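Local structure of kcn28 (Kitasatospora, 6J31) at residues I75-M78 with D79-D83; V86-L89 with P90-A94; P112-V115 with L116-W120; R159-D162 with A163-E166. The protein is of unknown function but has the two-domain GT-B fold, with a C-terminal domain of the erythromycin biosynthesis protein CIII-like family. All coordinates share one frame; numbering follows the deposited sequence.

Contact 1 (I75-M78 with D79-D83)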
ATOM      1  N   ILE A  75     -10.323  19.264   2.635  1.00 64.79           N
ATOM      2  CA  ILE A  75     -11.701  19.018   3.048  1.00 62.10           C
ATOM      3  C   ILE A  75     -12.487  18.385   1.905  1.00 59.63           C
ATOM      4  O   ILE A  75     -13.322  17.498   2.120  1.00 58.54           O
ATOM      5  CB  ILE A  75     -12.367  20.311   3.559  1.00 63.58           C
ATOM      6  CG1 ILE A  75     -11.615  20.885   4.768  1.00 63.75           C
ATOM      7  CG2 ILE A  75     -13.830  20.062   3.913  1.00 63.88           C
ATOM      8  CD1 ILE A  75     -10.440  21.787   4.422  1.00 66.20           C
ATOM      9  N   ALA A  76     -12.215  18.815   0.669  1.00 59.10           N
ATOM     10  CA  ALA A  76     -12.880  18.226  -0.491  1.00 60.76           C
ATOM     11  C   ALA A  76     -12.520  16.754  -0.658  1.00 63.35           C
ATOM     12  O   ALA A  76     -13.366  15.943  -1.052  1.00 62.02           O
ATOM     13  CB  ALA A  76     -12.524  19.009  -1.755  1.00 59.99           C
ATOM     14  N   GLN A  77     -11.265  16.395  -0.382  1.00 68.59           N
ATOM     15  CA  GLN A  77     -10.859  14.994  -0.461  1.00 73.19           C
ATOM     16  C   GLN A  77     -11.605  14.146   0.567  1.00 68.35           C
ATOM     17  O   GLN A  77     -11.997  13.010   0.276  1.00 71.49           O
ATOM     18  CB  GLN A  77      -9.337  14.892  -0.308  1.00 82.54           C
ATOM     19  CG  GLN A  77      -8.796  14.720   1.108  1.00 93.34           C
ATOM     20  CD  GLN A  77      -7.765  13.619   1.215  1.00100.07           C
ATOM     21  OE1 GLN A  77      -6.956  13.436   0.298  1.00107.75           O
ATOM     22  NE2 GLN A  77      -7.767  12.892   2.344  1.00 95.25           N
ATOM     23  N   MET A  78     -11.823  14.683   1.772  1.00 63.11           N
ATOM     24  CA  MET A  78     -12.629  13.975   2.762  1.00 58.54           C
ATOM     25  C   MET A  78     -14.076  13.839   2.309  1.00 54.73           C
ATOM     26  O   MET A  78     -14.738  12.840   2.616  1.00 53.93           O
ATOM     27  CB  MET A  78     -12.558  14.676   4.116  1.00 56.88           C
ATOM     28  CG  MET A  78     -11.162  14.770   4.683  1.00 55.57           C
ATOM     29  SD  MET A  78     -11.159  15.550   6.300  1.00 54.25           S
ATOM     30  CE  MET A  78     -10.579  17.174   5.856  1.00 54.14           C
ATOM     31  N   ASP A  79     -14.598  14.850   1.613  1.00 51.05           N
ATOM     32  CA  ASP A  79     -15.971  14.777   1.132  1.00 47.88           C
ATOM     33  C   ASP A  79     -16.122  13.709   0.057  1.00 44.11           C
ATOM     34  O   ASP A  79     -17.168  13.056  -0.033  1.00 42.19           O
ATOM     35  CB  ASP A  79     -16.418  16.145   0.623  1.00 48.35           C
ATOM     36  CG  ASP A  79     -16.737  17.105   1.752  1.00 48.05           C
ATOM     37  OD1 ASP A  79     -17.138  16.631   2.837  1.00 46.99           O
ATOM     38  OD2 ASP A  79     -16.587  18.330   1.555  1.00 48.68           O
ATOM     39  N   VAL A  80     -15.097  13.526  -0.780  1.00 42.81           N
ATOM     40  CA  VAL A  80     -15.140  12.467  -1.785  1.00 41.59           C
ATOM     41  C   VAL A  80     -15.197  11.098  -1.114  1.00 40.19           C
ATOM     42  O   VAL A  80     -15.962  10.218  -1.529  1.00 38.65           O
ATOM     43  CB  VAL A  80     -13.939  12.588  -2.738  1.00 43.36           C
ATOM     44  CG1 VAL A  80     -13.754  11.304  -3.536  1.00 43.46           C
ATOM     45  CG2 VAL A  80     -14.132  13.773  -3.666  1.00 44.80           C
ATOM     46  N   PHE A  81     -14.393  10.899  -0.066  1.00 40.31           N
ATOM     47  CA  PHE A  81     -14.414   9.627   0.650  1.00 40.51           C
ATOM     48  C   PHE A  81     -15.765   9.385   1.310  1.00 38.33           C
ATOM     49  O   PHE A  81     -16.309   8.276   1.239  1.00 41.01           O
ATOM     50  CB  PHE A  81     -13.287   9.594   1.683  1.00 42.35           C
ATOM     51  CG  PHE A  81     -11.942   9.278   1.098  1.00 42.92           C
ATOM     52  CD1 PHE A  81     -11.719   8.075   0.450  1.00 42.86           C
ATOM     53  CD2 PHE A  81     -10.902  10.190   1.177  1.00 42.95           C
ATOM     54  CE1 PHE A  81     -10.483   7.782  -0.097  1.00 42.31           C
ATOM     55  CE2 PHE A  81      -9.670   9.903   0.626  1.00 42.95           C
ATOM     56  CZ  PHE A  81      -9.459   8.698  -0.010  1.00 42.19           C
ATOM     57  N   LEU A  82     -16.333  10.414   1.941  1.00 36.25           N
ATOM     58  CA  LEU A  82     -17.646  10.261   2.556  1.00 34.49           C
ATOM     59  C   LEU A  82     -18.712   9.978   1.505  1.00 34.21           C
ATOM     60  O   LEU A  82     -19.643   9.201   1.748  1.00 34.58           O
ATOM     61  CB  LEU A  82     -17.991  11.511   3.366  1.00 35.63           C
ATOM     62  CG  LEU A  82     -19.269  11.470   4.211  1.00 35.57           C
ATOM     63  CD1 LEU A  82     -19.282  10.260   5.126  1.00 34.12           C
ATOM     64  CD2 LEU A  82     -19.387  12.737   5.031  1.00 36.22           C
ATOM     65  N   ASP A  83     -18.584  10.589   0.322  1.00 33.79           N
ATOM     66  CA  ASP A  83     -19.491  10.269  -0.775  1.00 34.58           C
ATOM     67  C   ASP A  83     -19.386   8.800  -1.155  1.00 33.17           C
ATOM     68  O   ASP A  83     -20.399   8.142  -1.413  1.00 33.00           O
ATOM     69  CB  ASP A  83     -19.197  11.145  -1.992  1.00 38.00           C
ATOM     70  CG  ASP A  83     -19.651  12.581  -1.811  1.00 41.52           C
ATOM     71  OD1 ASP A  83     -20.369  12.881  -0.827  1.00 43.34           O
ATOM     72  OD2 ASP A  83     -19.308  13.408  -2.680  1.00 42.36           O
TER

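Contact 2 (V86-L89 with P90-A94)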
ATOM      1  N   VAL A  86     -21.084   6.692   1.566  1.00 35.81           N
ATOM      2  CA  VAL A  86     -22.539   6.787   1.466  1.00 33.68           C
ATOM      3  C   VAL A  86     -23.047   5.964   0.287  1.00 33.13           C
ATOM      4  O   VAL A  86     -24.094   5.313   0.373  1.00 33.19           O
ATOM      5  CB  VAL A  86     -22.962   8.266   1.368  1.00 34.79           C
ATOM      6  CG1 VAL A  86     -24.421   8.394   0.977  1.00 34.54           C
ATOM      7  CG2 VAL A  86     -22.706   8.973   2.689  1.00 37.07           C
ATOM      8  N   GLY A  87     -22.319   5.988  -0.833  1.00 32.08           N
ATOM      9  CA  GLY A  87     -22.727   5.218  -2.001  1.00 30.48           C
ATOM     10  C   GLY A  87     -22.477   3.724  -1.872  1.00 31.50           C
ATOM     11  O   GLY A  87     -23.202   2.912  -2.458  1.00 30.36           O
ATOM     12  N   MET A  88     -21.401   3.343  -1.179  1.00 32.34           N
ATOM     13  CA  MET A  88     -21.022   1.933  -1.115  1.00 32.24           C
ATOM     14  C   MET A  88     -22.017   1.112  -0.301  1.00 30.26           C
ATOM     15  O   MET A  88     -22.406   0.011  -0.709  1.00 29.56           O
ATOM     16  CB  MET A  88     -19.617   1.796  -0.531  1.00 35.44           C
ATOM     17  CG  MET A  88     -19.023   0.410  -0.660  1.00 37.70           C
ATOM     18  SD  MET A  88     -17.477   0.223   0.249  1.00 38.29           S
ATOM     19  CE  MET A  88     -16.454   1.488  -0.494  1.00 41.46           C
ATOM     20  N   LEU A  89     -22.434   1.626   0.853  1.00 30.13           N
ATOM     21  CA  LEU A  89     -23.222   0.817   1.782  1.00 28.98           C
ATOM     22  C   LEU A  89     -24.517   0.287   1.179  1.00 29.20           C
ATOM     23  O   LEU A  89     -24.768  -0.925   1.295  1.00 28.57           O
ATOM     24  CB  LEU A  89     -23.471   1.624   3.059  1.00 30.07           C
ATOM     25  CG  LEU A  89     -24.358   0.969   4.111  1.00 30.81           C
ATOM     26  CD1 LEU A  89     -23.785  -0.371   4.541  1.00 30.37           C
ATOM     27  CD2 LEU A  89     -24.469   1.908   5.299  1.00 30.44           C
ATOM     28  N   PRO A  90     -25.365   1.094   0.521  1.00 30.07           N
ATOM     29  CA  PRO A  90     -26.586   0.513  -0.064  1.00 29.79           C
ATOM     30  C   PRO A  90     -26.296  -0.504  -1.153  1.00 30.50           C
ATOM     31  O   PRO A  90     -27.040  -1.482  -1.294  1.00 31.67           O
ATOM     32  CB  PRO A  90     -27.337   1.736  -0.608  1.00 29.52           C
ATOM     33  CG  PRO A  90     -26.304   2.781  -0.778  1.00 28.72           C
ATOM     34  CD  PRO A  90     -25.284   2.545   0.281  1.00 28.67           C
ATOM     35  N   GLN A  91     -25.239  -0.298  -1.937  1.00 29.85           N
ATOM     36  CA  GLN A  91     -24.889  -1.284  -2.953  1.00 30.41           C
ATOM     37  C   GLN A  91     -24.459  -2.599  -2.321  1.00 30.12           C
ATOM     38  O   GLN A  91     -24.886  -3.671  -2.761  1.00 31.89           O
ATOM     39  CB  GLN A  91     -23.795  -0.737  -3.858  1.00 31.08           C
ATOM     40  CG  GLN A  91     -24.220   0.496  -4.612  1.00 31.46           C
ATOM     41  CD  GLN A  91     -23.152   0.977  -5.549  1.00 29.38           C
ATOM     42  OE1 GLN A  91     -22.878   0.340  -6.560  1.00 29.63           O
ATOM     43  NE2 GLN A  91     -22.556   2.119  -5.233  1.00 25.00           N
ATOM     44  N   LEU A  92     -23.639  -2.534  -1.270  1.00 29.47           N
ATOM     45  CA  LEU A  92     -23.254  -3.747  -0.560  1.00 28.00           C
ATOM     46  C   LEU A  92     -24.466  -4.415   0.073  1.00 28.70           C
ATOM     47  O   LEU A  92     -24.580  -5.646   0.061  1.00 29.08           O
ATOM     48  CB  LEU A  92     -22.213  -3.416   0.505  1.00 27.94           C
ATOM     49  CG  LEU A  92     -20.837  -2.973   0.019  1.00 26.65           C
ATOM     50  CD1 LEU A  92     -19.949  -2.723   1.216  1.00 26.66           C
ATOM     51  CD2 LEU A  92     -20.226  -4.016  -0.900  1.00 24.71           C
ATOM     52  N   ARG A  93     -25.372  -3.620   0.648  1.00 30.94           N
ATOM     53  CA  ARG A  93     -26.569  -4.190   1.258  1.00 32.25           C
ATOM     54  C   ARG A  93     -27.409  -4.926   0.226  1.00 31.56           C
ATOM     55  O   ARG A  93     -27.849  -6.057   0.463  1.00 31.84           O
ATOM     56  CB  ARG A  93     -27.395  -3.089   1.932  1.00 33.56           C
ATOM     57  CG  ARG A  93     -28.595  -3.596   2.738  1.00 35.54           C
ATOM     58  CD  ARG A  93     -29.379  -2.443   3.380  1.00 36.02           C
ATOM     59  NE  ARG A  93     -28.502  -1.504   4.080  1.00 35.75           N
ATOM     60  CZ  ARG A  93     -28.091  -1.641   5.339  1.00 35.60           C
ATOM     61  NH1 ARG A  93     -28.473  -2.685   6.066  1.00 36.41           N
ATOM     62  NH2 ARG A  93     -27.294  -0.724   5.873  1.00 36.21           N
ATOM     63  N   ALA A  94     -27.603  -4.316  -0.945  1.00 30.96           N
ATOM     64  CA  ALA A  94     -28.415  -4.938  -1.987  1.00 30.82           C
ATOM     65  C   ALA A  94     -27.791  -6.239  -2.479  1.00 30.35           C
ATOM     66  O   ALA A  94     -28.498  -7.228  -2.709  1.00 30.85           O
ATOM     67  CB  ALA A  94     -28.612  -3.958  -3.143  1.00 30.30           C
TER

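Contact 3 (P112-V115 with L116-W120)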
ATOM      1  N   PRO A 112     -17.447   0.789   5.039  1.00 28.33           N
ATOM      2  CA  PRO A 112     -18.903   0.563   5.023  1.00 27.56           C
ATOM      3  C   PRO A 112     -19.277  -0.903   5.142  1.00 27.66           C
ATOM      4  O   PRO A 112     -20.372  -1.212   5.627  1.00 29.18           O
ATOM      5  CB  PRO A 112     -19.342   1.153   3.675  1.00 26.80           C
ATOM      6  CG  PRO A 112     -18.397   2.259   3.462  1.00 27.22           C
ATOM      7  CD  PRO A 112     -17.069   1.731   3.960  1.00 27.82           C
ATOM      8  N   ALA A 113     -18.390  -1.817   4.743  1.00 26.74           N
ATOM      9  CA  ALA A 113     -18.653  -3.233   4.960  1.00 29.31           C
ATOM     10  C   ALA A 113     -18.756  -3.560   6.443  1.00 28.71           C
ATOM     11  O   ALA A 113     -19.541  -4.432   6.829  1.00 29.03           O
ATOM     12  CB  ALA A 113     -17.565  -4.080   4.296  1.00 29.97           C
ATOM     13  N   ARG A 114     -17.985  -2.873   7.292  1.00 28.28           N
ATOM     14  CA  ARG A 114     -18.116  -3.096   8.729  1.00 29.77           C
ATOM     15  C   ARG A 114     -19.473  -2.625   9.239  1.00 31.61           C
ATOM     16  O   ARG A 114     -20.097  -3.300  10.068  1.00 32.63           O
ATOM     17  CB  ARG A 114     -17.001  -2.387   9.489  1.00 29.43           C
ATOM     18  CG  ARG A 114     -17.128  -2.510  10.994  1.00 31.47           C
ATOM     19  CD  ARG A 114     -16.099  -1.657  11.716  1.00 33.93           C
ATOM     20  NE  ARG A 114     -16.161  -1.855  13.161  1.00 36.28           N
ATOM     21  CZ  ARG A 114     -15.471  -1.151  14.053  1.00 37.37           C
ATOM     22  NH1 ARG A 114     -14.665  -0.173  13.665  1.00 38.43           N
ATOM     23  NH2 ARG A 114     -15.596  -1.426  15.342  1.00 38.50           N
ATOM     24  N   VAL A 115     -19.953  -1.482   8.739  1.00 31.20           N
ATOM     25  CA  VAL A 115     -21.281  -1.009   9.120  1.00 29.97           C
ATOM     26  C   VAL A 115     -22.320  -2.054   8.760  1.00 32.18           C
ATOM     27  O   VAL A 115     -23.214  -2.372   9.553  1.00 31.98           O
ATOM     28  CB  VAL A 115     -21.585   0.342   8.444  1.00 28.96           C
ATOM     29  CG1 VAL A 115     -23.019   0.782   8.741  1.00 29.75           C
ATOM     30  CG2 VAL A 115     -20.583   1.405   8.876  1.00 27.35           C
ATOM     31  N   LEU A 116     -22.188  -2.633   7.566  1.00 33.52           N
ATOM     32  CA  LEU A 116     -23.089  -3.691   7.140  1.00 34.19           C
ATOM     33  C   LEU A 116     -22.961  -4.904   8.055  1.00 34.32           C
ATOM     34  O   LEU A 116     -23.967  -5.495   8.467  1.00 34.22           O
ATOM     35  CB  LEU A 116     -22.768  -4.058   5.691  1.00 35.10           C
ATOM     36  CG  LEU A 116     -23.869  -4.536   4.747  1.00 35.78           C
ATOM     37  CD1 LEU A 116     -23.359  -5.566   3.749  1.00 34.36           C
ATOM     38  CD2 LEU A 116     -25.097  -5.018   5.493  1.00 36.66           C
ATOM     39  N   ALA A 117     -21.726  -5.261   8.416  1.00 33.86           N
ATOM     40  CA  ALA A 117     -21.508  -6.404   9.295  1.00 33.40           C
ATOM     41  C   ALA A 117     -22.124  -6.166  10.666  1.00 33.21           C
ATOM     42  O   ALA A 117     -22.663  -7.091  11.283  1.00 33.29           O
ATOM     43  CB  ALA A 117     -20.013  -6.695   9.413  1.00 33.23           C
ATOM     44  N   MET A 118     -22.037  -4.933  11.167  1.00 33.64           N
ATOM     45  CA  MET A 118     -22.654  -4.614  12.450  1.00 34.94           C
ATOM     46  C   MET A 118     -24.175  -4.736  12.381  1.00 34.31           C
ATOM     47  O   MET A 118     -24.805  -5.237  13.320  1.00 32.98           O
ATOM     48  CB  MET A 118     -22.229  -3.213  12.884  1.00 37.03           C
ATOM     49  CG  MET A 118     -20.791  -3.157  13.392  1.00 39.26           C
ATOM     50  SD  MET A 118     -20.098  -1.496  13.437  1.00 42.16           S
ATOM     51  CE  MET A 118     -20.794  -0.891  14.973  1.00 41.18           C
ATOM     52  N   ASN A 119     -24.779  -4.312  11.266  1.00 34.99           N
ATOM     53  CA  ASN A 119     -26.229  -4.418  11.108  1.00 36.16           C
ATOM     54  C   ASN A 119     -26.694  -5.872  11.165  1.00 34.53           C
ATOM     55  O   ASN A 119     -27.739  -6.174  11.750  1.00 34.52           O
ATOM     56  CB  ASN A 119     -26.667  -3.787   9.783  1.00 40.19           C
ATOM     57  CG  ASN A 119     -26.580  -2.265   9.781  1.00 43.92           C
ATOM     58  OD1 ASN A 119     -26.512  -1.627  10.827  1.00 44.43           O
ATOM     59  ND2 ASN A 119     -26.588  -1.680   8.589  1.00 46.80           N
ATOM     60  N   TRP A 120     -25.935  -6.783  10.555  1.00 32.94           N
ATOM     61  CA  TRP A 120     -26.348  -8.170  10.391  1.00 31.48           C
ATOM     62  C   TRP A 120     -25.741  -9.114  11.417  1.00 32.95           C
ATOM     63  O   TRP A 120     -25.945 -10.328  11.316  1.00 31.99           O
ATOM     64  CB  TRP A 120     -26.001  -8.658   8.984  1.00 30.36           C
ATOM     65  CG  TRP A 120     -26.764  -7.987   7.894  1.00 30.75           C
ATOM     66  CD1 TRP A 120     -27.889  -7.224   8.026  1.00 29.04           C
ATOM     67  CD2 TRP A 120     -26.492  -8.061   6.491  1.00 30.16           C
ATOM     68  NE1 TRP A 120     -28.322  -6.802   6.792  1.00 28.94           N
ATOM     69  CE2 TRP A 120     -27.482  -7.307   5.833  1.00 29.74           C
ATOM     70  CE3 TRP A 120     -25.502  -8.686   5.729  1.00 29.49           C
ATOM     71  CZ2 TRP A 120     -27.510  -7.163   4.447  1.00 29.11           C
ATOM     72  CZ3 TRP A 120     -25.528  -8.537   4.355  1.00 29.69           C
ATOM     73  CH2 TRP A 120     -26.524  -7.781   3.728  1.00 29.69           C
TER

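Contact 4 (R159-D162 with A163-E166)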
ATOM      1  N   ARG A 159     -20.342  16.663  10.572  1.00 46.57           N
ATOM      2  CA  ARG A 159     -21.762  16.501  10.858  1.00 49.12           C
ATOM      3  C   ARG A 159     -22.409  15.511   9.895  1.00 45.21           C
ATOM      4  O   ARG A 159     -23.243  14.696  10.303  1.00 43.86           O
ATOM      5  CB  ARG A 159     -22.461  17.852  10.804  1.00 55.02           C
ATOM      6  CG  ARG A 159     -22.274  18.674  12.050  1.00 60.95           C
ATOM      7  CD  ARG A 159     -22.971  20.008  11.926  1.00 66.64           C
ATOM      8  NE  ARG A 159     -22.898  20.754  13.172  1.00 72.72           N
ATOM      9  CZ  ARG A 159     -23.683  20.516  14.217  1.00 78.15           C
ATOM     10  NH1 ARG A 159     -24.595  19.552  14.157  1.00 80.30           N
ATOM     11  NH2 ARG A 159     -23.554  21.229  15.328  1.00 81.13           N
ATOM     12  N   ARG A 160     -22.058  15.585   8.609  1.00 41.51           N
ATOM     13  CA  ARG A 160     -22.613  14.645   7.643  1.00 39.60           C
ATOM     14  C   ARG A 160     -22.142  13.229   7.938  1.00 38.10           C
ATOM     15  O   ARG A 160     -22.905  12.266   7.787  1.00 37.32           O
ATOM     16  CB  ARG A 160     -22.224  15.063   6.226  1.00 41.11           C
ATOM     17  CG  ARG A 160     -22.870  14.241   5.133  1.00 43.15           C
ATOM     18  CD  ARG A 160     -22.743  14.927   3.790  1.00 45.80           C
ATOM     19  NE  ARG A 160     -21.400  14.815   3.233  1.00 48.61           N
ATOM     20  CZ  ARG A 160     -21.105  14.142   2.125  1.00 51.31           C
ATOM     21  NH1 ARG A 160     -22.057  13.491   1.471  1.00 53.07           N
ATOM     22  NH2 ARG A 160     -19.854  14.102   1.683  1.00 53.24           N
ATOM     23  N   PHE A 161     -20.884  13.086   8.354  1.00 37.73           N
ATOM     24  CA  PHE A 161     -20.351  11.776   8.706  1.00 38.18           C
ATOM     25  C   PHE A 161     -21.126  11.175   9.877  1.00 41.04           C
ATOM     26  O   PHE A 161     -21.546  10.013   9.827  1.00 41.64           O
ATOM     27  CB  PHE A 161     -18.858  11.919   9.022  1.00 37.05           C
ATOM     28  CG  PHE A 161     -18.051  10.677   8.767  1.00 37.20           C
ATOM     29  CD1 PHE A 161     -18.576   9.421   9.009  1.00 36.72           C
ATOM     30  CD2 PHE A 161     -16.766  10.777   8.254  1.00 37.31           C
ATOM     31  CE1 PHE A 161     -17.831   8.284   8.765  1.00 37.18           C
ATOM     32  CE2 PHE A 161     -16.014   9.642   8.004  1.00 37.28           C
ATOM     33  CZ  PHE A 161     -16.547   8.393   8.260  1.00 36.99           C
ATOM     34  N   ASP A 162     -21.346  11.966  10.933  1.00 43.47           N
ATOM     35  CA  ASP A 162     -22.101  11.469  12.080  1.00 45.42           C
ATOM     36  C   ASP A 162     -23.532  11.130  11.694  1.00 44.62           C
ATOM     37  O   ASP A 162     -24.106  10.161  12.202  1.00 45.91           O
ATOM     38  CB  ASP A 162     -22.092  12.486  13.221  1.00 48.79           C
ATOM     39  CG  ASP A 162     -20.735  12.610  13.872  1.00 50.91           C
ATOM     40  OD1 ASP A 162     -19.891  11.718  13.649  1.00 50.44           O
ATOM     41  OD2 ASP A 162     -20.523  13.578  14.631  1.00 52.36           O
ATOM     42  N   ALA A 163     -24.131  11.930  10.812  1.00 42.82           N
ATOM     43  CA  ALA A 163     -25.487  11.643  10.363  1.00 40.38           C
ATOM     44  C   ALA A 163     -25.547  10.341   9.577  1.00 38.08           C
ATOM     45  O   ALA A 163     -26.519   9.583   9.694  1.00 37.00           O
ATOM     46  CB  ALA A 163     -26.009  12.797   9.520  1.00 39.23           C
ATOM     47  N   TRP A 164     -24.529  10.071   8.756  1.00 36.87           N
ATOM     48  CA  TRP A 164     -24.503   8.813   8.015  1.00 36.04           C
ATOM     49  C   TRP A 164     -24.421   7.618   8.960  1.00 38.21           C
ATOM     50  O   TRP A 164     -25.091   6.604   8.742  1.00 37.28           O
ATOM     51  CB  TRP A 164     -23.343   8.807   7.022  1.00 33.02           C
ATOM     52  CG  TRP A 164     -23.193   7.498   6.317  1.00 31.24           C
ATOM     53  CD1 TRP A 164     -24.070   6.939   5.439  1.00 30.30           C
ATOM     54  CD2 TRP A 164     -22.092   6.588   6.421  1.00 30.19           C
ATOM     55  NE1 TRP A 164     -23.589   5.735   4.994  1.00 30.16           N
ATOM     56  CE2 TRP A 164     -22.374   5.496   5.581  1.00 29.75           C
ATOM     57  CE3 TRP A 164     -20.893   6.596   7.136  1.00 30.13           C
ATOM     58  CZ2 TRP A 164     -21.507   4.415   5.445  1.00 29.68           C
ATOM     59  CZ3 TRP A 164     -20.034   5.523   7.005  1.00 30.36           C
ATOM     60  CH2 TRP A 164     -20.342   4.448   6.163  1.00 30.01           C
ATOM     61  N   LEU A 165     -23.625   7.727  10.030  1.00 40.82           N
ATOM     62  CA  LEU A 165     -23.568   6.650  11.017  1.00 43.38           C
ATOM     63  C   LEU A 165     -24.929   6.440  11.668  1.00 45.08           C
ATOM     64  O   LEU A 165     -25.398   5.304  11.801  1.00 43.11           O
ATOM     65  CB  LEU A 165     -22.514   6.942  12.091  1.00 44.13           C
ATOM     66  CG  LEU A 165     -21.011   6.688  11.910  1.00 43.74           C
ATOM     67  CD1 LEU A 165     -20.589   6.685  10.467  1.00 42.94           C
ATOM     68  CD2 LEU A 165     -20.200   7.710  12.694  1.00 43.84           C
ATOM     69  N   GLU A 166     -25.574   7.530  12.090  1.00 49.80           N
ATOM     70  CA  GLU A 166     -26.885   7.414  12.722  1.00 55.55           C
ATOM     71  C   GLU A 166     -27.925   6.882  11.746  1.00 53.07           C
ATOM     72  O   GLU A 166     -28.726   6.011  12.101  1.00 51.15           O
ATOM     73  CB  GLU A 166     -27.297   8.764  13.305  1.00 63.85           C
ATOM     74  CG  GLU A 166     -26.356   9.214  14.417  1.00 72.23           C
ATOM     75  CD  GLU A 166     -26.774  10.511  15.076  1.00 81.93           C
ATOM     76  OE1 GLU A 166     -27.671  11.194  14.537  1.00 84.50           O
ATOM     77  OE2 GLU A 166     -26.191  10.851  16.129  1.00 84.55           O
TER

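Contact 1 (I75-M78 with D79-D83)
One turn of the long alpha-helix 74-96 joins Gln-77 to Phe-81, whose ring lines the pocket of (2E,2'E)-3,3'-(1,2-phenylene)di(prop-2-enoic acid). Four i to i+4 backbone bonds carry the turn. The last of them runs from Leu-82 N to Met-78 O (3.0 Å). Phe-81 has its CG beside its own backbone N (chi1 -80°). This turns the ring back along the helix, and its CD2 comes to 3.2 Å from Gln-77 O, which approaches obliquely. Met-78 CA lies at the edge of the same ring. Gln-77 is poorly ordered, so the placing of its amide is less certain. As modelled it is turned 73° from the ring, with NE2 3.9 Å from Phe-81 CE2. The same NE2 is linked covalently in the model to a modified side chain of the bound peptide. Ile-75 and Asp-79 run side by side, with CG2 of Ile-75 4.0 Å from OD2 of Asp-79. The other carboxylate oxygen, OD1, is hydrogen-bonded to His-157 ND1. Helix 152-167 covers this side through Arg-153 and His-157, helix 142-150 adds Leu-148 against Ile-75 and Met-78, and Leu-61 packs on Val-80 and Phe-81.

Contact 2 (V86-L89 with P90-A94)
Pro-90 meets Val-86 and Gly-87 inside helix 74-96, in a local contact at a proline kink in the later part of that helix. The proline nitrogen has no hydrogen to give, so Val-86 O faces Pro-90 CD instead, at 3.0 Å. The ring also sits tightly on the residue before it: Leu-89 CB is only 3.4 Å from Pro-90 CD. Gly-87 O misses its usual partner as well, since Gln-91 N is 3.8 Å from it. The side chain of Gln-91 makes good the loss. Its CG lies beside its backbone N (chi1 -62°), which directs the otherwise extended chain back along the previous turn. NE2 donates to Gly-87 O at 3.0 Å. The donor stands above the carbonyl plane, while the oxygen lies close to the amide plane of Gln-91. OE1 of the same amide accepts a bond from Thr-58 N, which holds the group from its other end. Regular bonding resumes with Leu-92 N to Met-88 O (2.9 Å). Met-88 and Leu-92 lie alongside each other, CG of the methionine 3.8 Å from CD1 of the leucine. The end of Arg-93 passes across Leu-89, with NH2 3.8 Å from Leu-89 CD1. Leu-89 is buried between Leu-116 and Val-115 of helix 112-120 and Trp-164 of helix 152-167.

Contact 3 (P112-V115 with L116-W120)
Arg-114 and Met-118 cross at an angle on one side of helix 112-120, one turn apart. Arg-114 is stretched out, with CG opposite its backbone N (chi1 177°). Met-118 instead swings CG to the side of its backbone N (chi1 -75°) and reaches back toward the arginine. Its SD comes to 4.0 Å from Arg-114 NE and lies about as far from CG. The sulfur meets the guanidinium obliquely. Met-118 CG also lies 3.4 Å from Arg-114 O, the carbonyl that accepts Met-118 N at 2.8 Å. The far end of Arg-114 is held by two weak hydrogen bonds, from NH1 to the carbonyls of Asp-177 and Leu-181. On another side of the helix, Ala-117 sets its methyl group against the turn before it, with CB 3.5 Å from Ala-113 O. Leu-116 and Trp-120 form a second pairing, within 116-120. Leu-116 CD2 stands over the centre of the indole, 3.2 Å above its plane. Both torsions of this leucine lie some 30° from staggered values, which suggests a slightly strained placement. Arg-100 makes a cation-pi contact with the same indole. At the start of the helix, Pro-112 O receives Leu-116 N at 3.0 Å. The helix is the connection of the beta-alpha-beta unit between strands 103-107 and 124-128. Ala-113 and Arg-114 touch Tyr-106, Leu-116 and Ala-117 touch Phe-104, and Leu-178 of helix 177-180 covers Arg-114 and Val-115.

Contact 4 (R159-D162 with A163-E166)
Phe-161 has Leu-165 at the edge of its ring and Trp-164 set obliquely against it, all on one turn of alpha-helix 152-167. Leu-165 CD1 lies in the plane of the phenyl ring, 3.6 Å from Phe-161 CE1. The same CE1 reaches the rim of the indole, near its plane, 3.9 Å from Trp-164 CE3. The two aromatic side chains run side by side and point the same way. Both place CG opposite the backbone N, with chi1 -152° for Phe-161, and so lean to one side of the helix. Leu-165 turns back over the preceding turn, and its CD1 is also 3.5 Å from Phe-161 O. That oxygen accepts Leu-165 N at 3.1 Å. The aromatic side of the helix is its buried one. Trp-164 packs on Ala-85 of helix 74-96 and on Pro-112 and Val-115 of helix 112-120. Phe-161 touches Leu-82, Ala-175 and a modified side chain of the bound peptide. Arg-160 extends toward helix 74-96, where its NH2 forms a salt bridge with Asp-83 and a long, weak ion pair with Asp-79. The exposed side carries Asp-162 and Glu-166. Their carboxylates stay apart, with 6.5 Å between Asp-162 OD2 and Glu-166 OE2. Glu-166 touches the earlier turn with its methylene group instead, CG lying 3.3 Å from Asp-162 O.

All four contacts lie within single helices, so none closes a long loop, and along the chain they follow one another without nesting or crossing. Contacts 1 and 2 come first, both on helix 74-96, with centres about 17 Å apart. Contact 3 follows on helix 112-120, after strand 103-107 of the seven-stranded parallel sheet. Contact 4 comes last, on helix 152-167. Contacts 2 and 3 are the closest pair, with centres about 10 Å apart. Contact 4 touches each of the others, polar and apolar against contact 1 but through Trp-164 against contacts 2 and 3. Their side chains pack three helices against one another, and contact 1 brings this group to the ligand pocket.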